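Local coordinates for plasmid stabilization system (PDB 5CEG), which probably acts as the ParE-family toxin of a type II toxin-antitoxin module, a member of the RelE toxin family, at residues V34-G37 and S38-I41; V66-P69 and D70-P73. All blocks are in the same frame, centred on the assembly; numbering follows the deposited sequence. Where two conformers were deposited one is given.

Contact 1: V34-G37 and S38-I41; sequences VMIG and SENI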
ATOM      1  N   VAL B  34     -13.868  -9.019  24.561  1.00 11.10           N
ATOM      2  CA  VAL B  34     -13.400 -10.398  24.643  1.00 11.68           C
ATOM      3  C   VAL B  34     -12.100 -10.590  23.860  1.00 13.67           C
ATOM      4  O   VAL B  34     -11.186 -11.271  24.314  1.00 13.16           O
ATOM      5  CB  VAL B  34     -14.465 -11.381  24.127  1.00 15.61           C
ATOM      6  CG1 VAL B  34     -13.898 -12.789  24.014  1.00 17.23           C
ATOM      7  CG2 VAL B  34     -15.691 -11.376  25.053  1.00 17.21           C
ATOM      8  N   MET B  35     -12.006  -9.983  22.689  1.00 12.84           N
ATOM      9  CA  MET B  35     -10.819 -10.146  21.859  0.51 14.13           C
ATOM     10  C   MET B  35      -9.556  -9.676  22.583  1.00 13.97           C
ATOM     11  O   MET B  35      -8.572 -10.409  22.672  1.00 14.54           O
ATOM     12  CB  MET B  35     -10.977  -9.388  20.537  0.51 13.81           C
ATOM     13  CG  MET B  35      -9.738  -9.430  19.653  0.51 18.12           C
ATOM     14  SD  MET B  35      -9.422 -11.063  18.951  0.51 17.38           S
ATOM     15  CE  MET B  35     -10.731 -11.138  17.743  0.51 19.17           C
ATOM     16  N   ILE B  36      -9.580  -8.459  23.108  1.00 12.25           N
ATOM     17  CA  ILE B  36      -8.370  -7.956  23.742  1.00 12.85           C
ATOM     18  C   ILE B  36      -8.272  -8.488  25.168  1.00 15.30           C
ATOM     19  O   ILE B  36      -7.178  -8.765  25.649  1.00 14.90           O
ATOM     20  CB  ILE B  36      -8.308  -6.414  23.719  1.00 13.97           C
ATOM     21  CG1 ILE B  36      -6.976  -5.911  24.302  1.00 16.14           C
ATOM     22  CG2 ILE B  36      -9.505  -5.796  24.421  1.00 17.07           C
ATOM     23  CD1 ILE B  36      -5.734  -6.504  23.611  1.00 18.48           C
ATOM     24  N   GLY B  37      -9.415  -8.665  25.822  1.00 12.00           N
ATOM     25  CA  GLY B  37      -9.432  -9.159  27.198  1.00 14.15           C
ATOM     26  C   GLY B  37      -8.895 -10.572  27.340  1.00 18.09           C
ATOM     27  O   GLY B  37      -8.480 -10.985  28.430  1.00 19.06           O
ATOM     28  N   SER B  38      -8.886 -11.316  26.238  1.00 15.63           N
ATOM     29  CA  SER B  38      -8.348 -12.675  26.251  1.00 18.15           C
ATOM     30  C   SER B  38      -6.863 -12.678  26.625  1.00 25.18           C
ATOM     31  O   SER B  38      -6.334 -13.703  27.047  1.00 26.08           O
ATOM     32  CB  SER B  38      -8.563 -13.361  24.897  1.00 20.00           C
ATOM     33  OG  SER B  38      -7.793 -12.761  23.869  1.00 20.64           O
ATOM     34  N   GLU B  39      -6.191 -11.535  26.496  1.00 18.21           N
ATOM     35  CA  GLU B  39      -4.794 -11.466  26.917  1.00 19.14           C
ATOM     36  C   GLU B  39      -4.459 -10.271  27.815  1.00 24.46           C
ATOM     37  O   GLU B  39      -3.444 -10.286  28.497  1.00 21.86           O
ATOM     38  CB  GLU B  39      -3.892 -11.455  25.691  1.00 26.97           C
ATOM     39  CG  GLU B  39      -4.100 -10.274  24.806  1.00 26.12           C
ATOM     40  CD  GLU B  39      -3.337 -10.384  23.494  1.00 23.60           C
ATOM     41  OE1 GLU B  39      -2.456 -11.262  23.365  1.00 43.90           O
ATOM     42  OE2 GLU B  39      -3.625  -9.582  22.593  1.00 23.55           O
ATOM     43  N   ASN B  40      -5.304  -9.243  27.816  1.00 19.18           N
ATOM     44  CA  ASN B  40      -5.003  -8.020  28.567  1.00 16.49           C
ATOM     45  C   ASN B  40      -6.296  -7.361  29.027  1.00 15.27           C
ATOM     46  O   ASN B  40      -6.884  -6.528  28.326  1.00 14.62           O
ATOM     47  CB  ASN B  40      -4.173  -7.061  27.709  1.00 15.70           C
ATOM     48  CG  ASN B  40      -3.612  -5.878  28.497  1.00 23.71           C
ATOM     49  OD1 ASN B  40      -4.185  -5.442  29.491  1.00 17.18           O
ATOM     50  ND2 ASN B  40      -2.490  -5.339  28.026  1.00 29.14           N
ATOM     51  N   ILE B  41      -6.735  -7.738  30.219  1.00 16.06           N
ATOM     52  CA  ILE B  41      -8.006  -7.277  30.740  0.51 14.84           C
ATOM     53  C   ILE B  41      -7.972  -5.768  31.042  1.00 14.75           C
ATOM     54  O   ILE B  41      -8.974  -5.069  30.892  1.00 14.39           O
ATOM     55  CB  ILE B  41      -8.392  -8.108  31.999  0.51 18.92           C
ATOM     56  CG1 ILE B  41      -9.896  -8.043  32.266  0.51 20.38           C
ATOM     57  CG2 ILE B  41      -7.540  -7.734  33.206  0.51 21.69           C
ATOM     58  CD1 ILE B  41     -10.715  -8.783  31.238  0.51 22.80           C
TER
HETATM   59  O   HOH W   1      -6.027  -9.746  21.733  1.00 19.60           O
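Ser38 N closes an i to i+4 bond on Val34 O (3.0 Å), and Ile36 O takes two backbone donors as the chain leaves helix 23-37 and turns toward helix 41-60. That oxygen is gripped by Asn40 N at 2.9 Å and by Glu39 N at 3.1 Å. Ser38 reaches back over the helix end: its OG is wedged between its own N and carbonyl carbon (chi1 67°), which brings it within 2.8 Å of Met35 O, above the carbonyl plane. A water also donates to Met35 O and to Glu39 OE2, the latter at 2.6 Å. The extended Glu39 chain crosses Ile36 at about a right angle, with OE2 3.9 Å from Ile36 CD1; OE1 and OE2 each also form a hydrogen bond with a polar side chain on the chain of another protein. Asn40 occupies the N-cap of helix 41-60, its OD1 accepting from Ala43 N, while Ile36 packs on Ala43, Ala44 and Tyr47. The carbonyls of Val34, Met35 and Ile36 at this corner are thus met by backbone, hydroxyl and water donors, and the water ties the Glu39 carboxylate, part of a protein-protein interface, to the helix end.

Contact 2: V66-P69 and D70-P73; sequences VRRP and DIRP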
ATOM      1  N   VAL B  66     -19.491  13.534  12.201  1.00 16.22           N
ATOM      2  CA  VAL B  66     -19.536  14.042  10.834  1.00 16.83           C
ATOM      3  C   VAL B  66     -20.507  13.233   9.983  1.00 16.24           C
ATOM      4  O   VAL B  66     -20.504  12.002  10.037  1.00 16.86           O
ATOM      5  CB  VAL B  66     -18.131  14.010  10.196  1.00 16.68           C
ATOM      6  CG1 VAL B  66     -18.211  14.248   8.701  1.00 24.57           C
ATOM      7  CG2 VAL B  66     -17.220  15.036  10.876  1.00 25.34           C
ATOM      8  N   ARG B  67     -21.334  13.913   9.193  1.00 14.44           N
ATOM      9  CA  ARG B  67     -22.256  13.210   8.314  1.00 14.42           C
ATOM     10  C   ARG B  67     -21.516  12.396   7.269  1.00 16.82           C
ATOM     11  O   ARG B  67     -20.532  12.865   6.679  1.00 18.42           O
ATOM     12  CB  ARG B  67     -23.197  14.190   7.615  1.00 14.24           C
ATOM     13  CG  ARG B  67     -24.295  14.758   8.495  1.00 15.28           C
ATOM     14  CD  ARG B  67     -25.383  15.351   7.601  1.00 18.70           C
ATOM     15  NE  ARG B  67     -26.550  15.857   8.327  1.00 21.99           N
ATOM     16  CZ  ARG B  67     -27.555  15.098   8.756  1.00 19.18           C
ATOM     17  NH1 ARG B  67     -27.524  13.785   8.574  1.00 15.27           N
ATOM     18  NH2 ARG B  67     -28.582  15.651   9.396  1.00 19.27           N
ATOM     19  N   ARG B  68     -21.987  11.175   7.046  1.00 13.74           N
ATOM     20  CA  ARG B  68     -21.434  10.317   6.012  1.00 14.68           C
ATOM     21  C   ARG B  68     -22.567   9.732   5.169  1.00 14.53           C
ATOM     22  O   ARG B  68     -22.827   8.532   5.205  1.00 13.90           O
ATOM     23  CB  ARG B  68     -20.585   9.196   6.635  1.00 13.88           C
ATOM     24  CG  ARG B  68     -19.275   9.680   7.271  1.00 13.71           C
ATOM     25  CD  ARG B  68     -18.362  10.287   6.223  1.00 18.63           C
ATOM     26  NE  ARG B  68     -18.114   9.335   5.147  1.00 20.72           N
ATOM     27  CZ  ARG B  68     -17.094   8.481   5.122  1.00 23.67           C
ATOM     28  NH1 ARG B  68     -16.198   8.481   6.098  1.00 26.87           N
ATOM     29  NH2 ARG B  68     -16.962   7.641   4.109  1.00 20.53           N
ATOM     30  N   PRO B  69     -23.253  10.590   4.391  1.00 14.42           N
ATOM     31  CA  PRO B  69     -24.389  10.117   3.597  1.00 15.00           C
ATOM     32  C   PRO B  69     -23.964   9.155   2.488  1.00 16.69           C
ATOM     33  O   PRO B  69     -24.821   8.492   1.905  1.00 19.22           O
ATOM     34  CB  PRO B  69     -24.977  11.411   3.020  1.00 19.23           C
ATOM     35  CG  PRO B  69     -23.842  12.371   3.014  1.00 22.33           C
ATOM     36  CD  PRO B  69     -22.979  12.023   4.184  1.00 18.18           C
ATOM     37  N   ASP B  70     -22.661   9.064   2.220  1.00 18.38           N
ATOM     38  CA  ASP B  70     -22.173   8.087   1.258  1.00 18.48           C
ATOM     39  C   ASP B  70     -22.306   6.662   1.789  1.00 17.69           C
ATOM     40  O   ASP B  70     -22.288   5.704   1.017  1.00 17.60           O
ATOM     41  CB  ASP B  70     -20.715   8.382   0.859  1.00 20.55           C
ATOM     42  CG  ASP B  70     -19.776   8.543   2.054  1.00 20.95           C
ATOM     43  OD1 ASP B  70     -20.188   9.029   3.127  1.00 20.06           O
ATOM     44  OD2 ASP B  70     -18.587   8.194   1.907  1.00 25.58           O
ATOM     45  N   ILE B  71     -22.452   6.519   3.103  1.00 14.20           N
ATOM     46  CA  ILE B  71     -22.687   5.206   3.703  1.00 14.15           C
ATOM     47  C   ILE B  71     -24.187   4.906   3.619  1.00 13.92           C
ATOM     48  O   ILE B  71     -24.620   4.044   2.836  1.00 13.38           O
ATOM     49  CB  ILE B  71     -22.190   5.152   5.166  1.00 12.55           C
ATOM     50  CG1 ILE B  71     -20.674   5.394   5.208  1.00 14.15           C
ATOM     51  CG2 ILE B  71     -22.532   3.810   5.818  1.00 14.67           C
ATOM     52  CD1 ILE B  71     -20.102   5.505   6.623  1.00 17.29           C
ATOM     53  N   ARG B  72     -24.966   5.635   4.413  1.00 13.54           N
ATOM     54  CA  ARG B  72     -26.427   5.696   4.258  1.00 12.36           C
ATOM     55  C   ARG B  72     -26.826   7.135   4.571  1.00 14.34           C
ATOM     56  O   ARG B  72     -26.080   7.847   5.235  1.00 13.16           O
ATOM     57  CB  ARG B  72     -27.156   4.688   5.174  1.00 11.83           C
ATOM     58  CG  ARG B  72     -27.088   3.220   4.740  1.00 11.91           C
ATOM     59  CD  ARG B  72     -27.749   2.964   3.381  1.00 11.82           C
ATOM     60  NE  ARG B  72     -27.753   1.538   3.058  1.00 13.30           N
ATOM     61  CZ  ARG B  72     -28.036   1.046   1.856  1.00 14.99           C
ATOM     62  NH1 ARG B  72     -28.344   1.868   0.862  1.00 17.17           N
ATOM     63  NH2 ARG B  72     -28.012  -0.260   1.649  1.00 14.45           N
ATOM     64  N   PRO B  73     -28.002   7.585   4.093  1.00 13.37           N
ATOM     65  CA  PRO B  73     -28.275   9.031   4.114  1.00 14.77           C
ATOM     66  C   PRO B  73     -28.174   9.706   5.488  1.00 13.68           C
ATOM     67  O   PRO B  73     -27.710  10.838   5.548  1.00 14.54           O
ATOM     68  CB  PRO B  73     -29.709   9.115   3.573  1.00 14.98           C
ATOM     69  CG  PRO B  73     -29.813   7.942   2.661  1.00 16.36           C
ATOM     70  CD  PRO B  73     -29.029   6.839   3.343  1.00 15.76           C
TER
HETATM   71  O   HOH W   2     -25.719  11.965   7.224  1.00 16.48           O
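Arg68 meets the carboxylate of Asp70 side-on, its NE 2.9 Å from Asp70 OD1 and its NH2 2.8 Å from Asp70 OD2. The guanidinium and carboxylate planes are only 25° apart, and both oxygens are approached from the syn side, so the two bonds fix the rotation of each flat group. Bends at chi2 and chi3 (-63° and -56°) curl the arginine chain round to its near neighbour. Over one face of the guanidinium lies Ile71 CD1, which also packs 3.7 Å from Arg68 CB. The backbone here makes a beta turn: Ile71 N donates to Arg68 O at 2.9 Å, with Pro69 and Asp70 at its corners, as the chain leaves strand 66-67, an outermost strand of the sheet within this chain. Arg68 keeps backbone pairing with Ala75 on the far side of the excursion, and both Arg68 and Ile71 rest on Met77 of strand 76-80. A CA-H...O contact of 3.3 Å joins Pro69 CA to Arg72 O. Arg67 reaches Pro73 through a water that accepts from its NH1 and donates to Pro73 O, with 2.8 Å between the water oxygen and Pro73 O. The Arg67 guanidinium also forms salt bridges with Asp92 and Asp94, while Arg72 pairs with an acidic side chain on the chain of another protein.

How the contacts relate
Contact 1 and contact 2 illustrate two ways in which a chain can change direction with local bonds: at a helix end in the first, at a strand end in the second. They lie on opposite sides of the chain's centre, with their own centres about 32 Å apart and nearest atoms about 22 Å apart, and do not touch. Contact 1 closes before contact 2 opens, with helix 41-60 running between them. Both nevertheless meet chains of another protein, through Glu39 in one and Arg72 in the other. The sodium ion, bound by Gly109, Leu113 and Leu116, is about 13 Å from the Arg68 side chain, while a glycerol lies about 4 Å from that of Ile36.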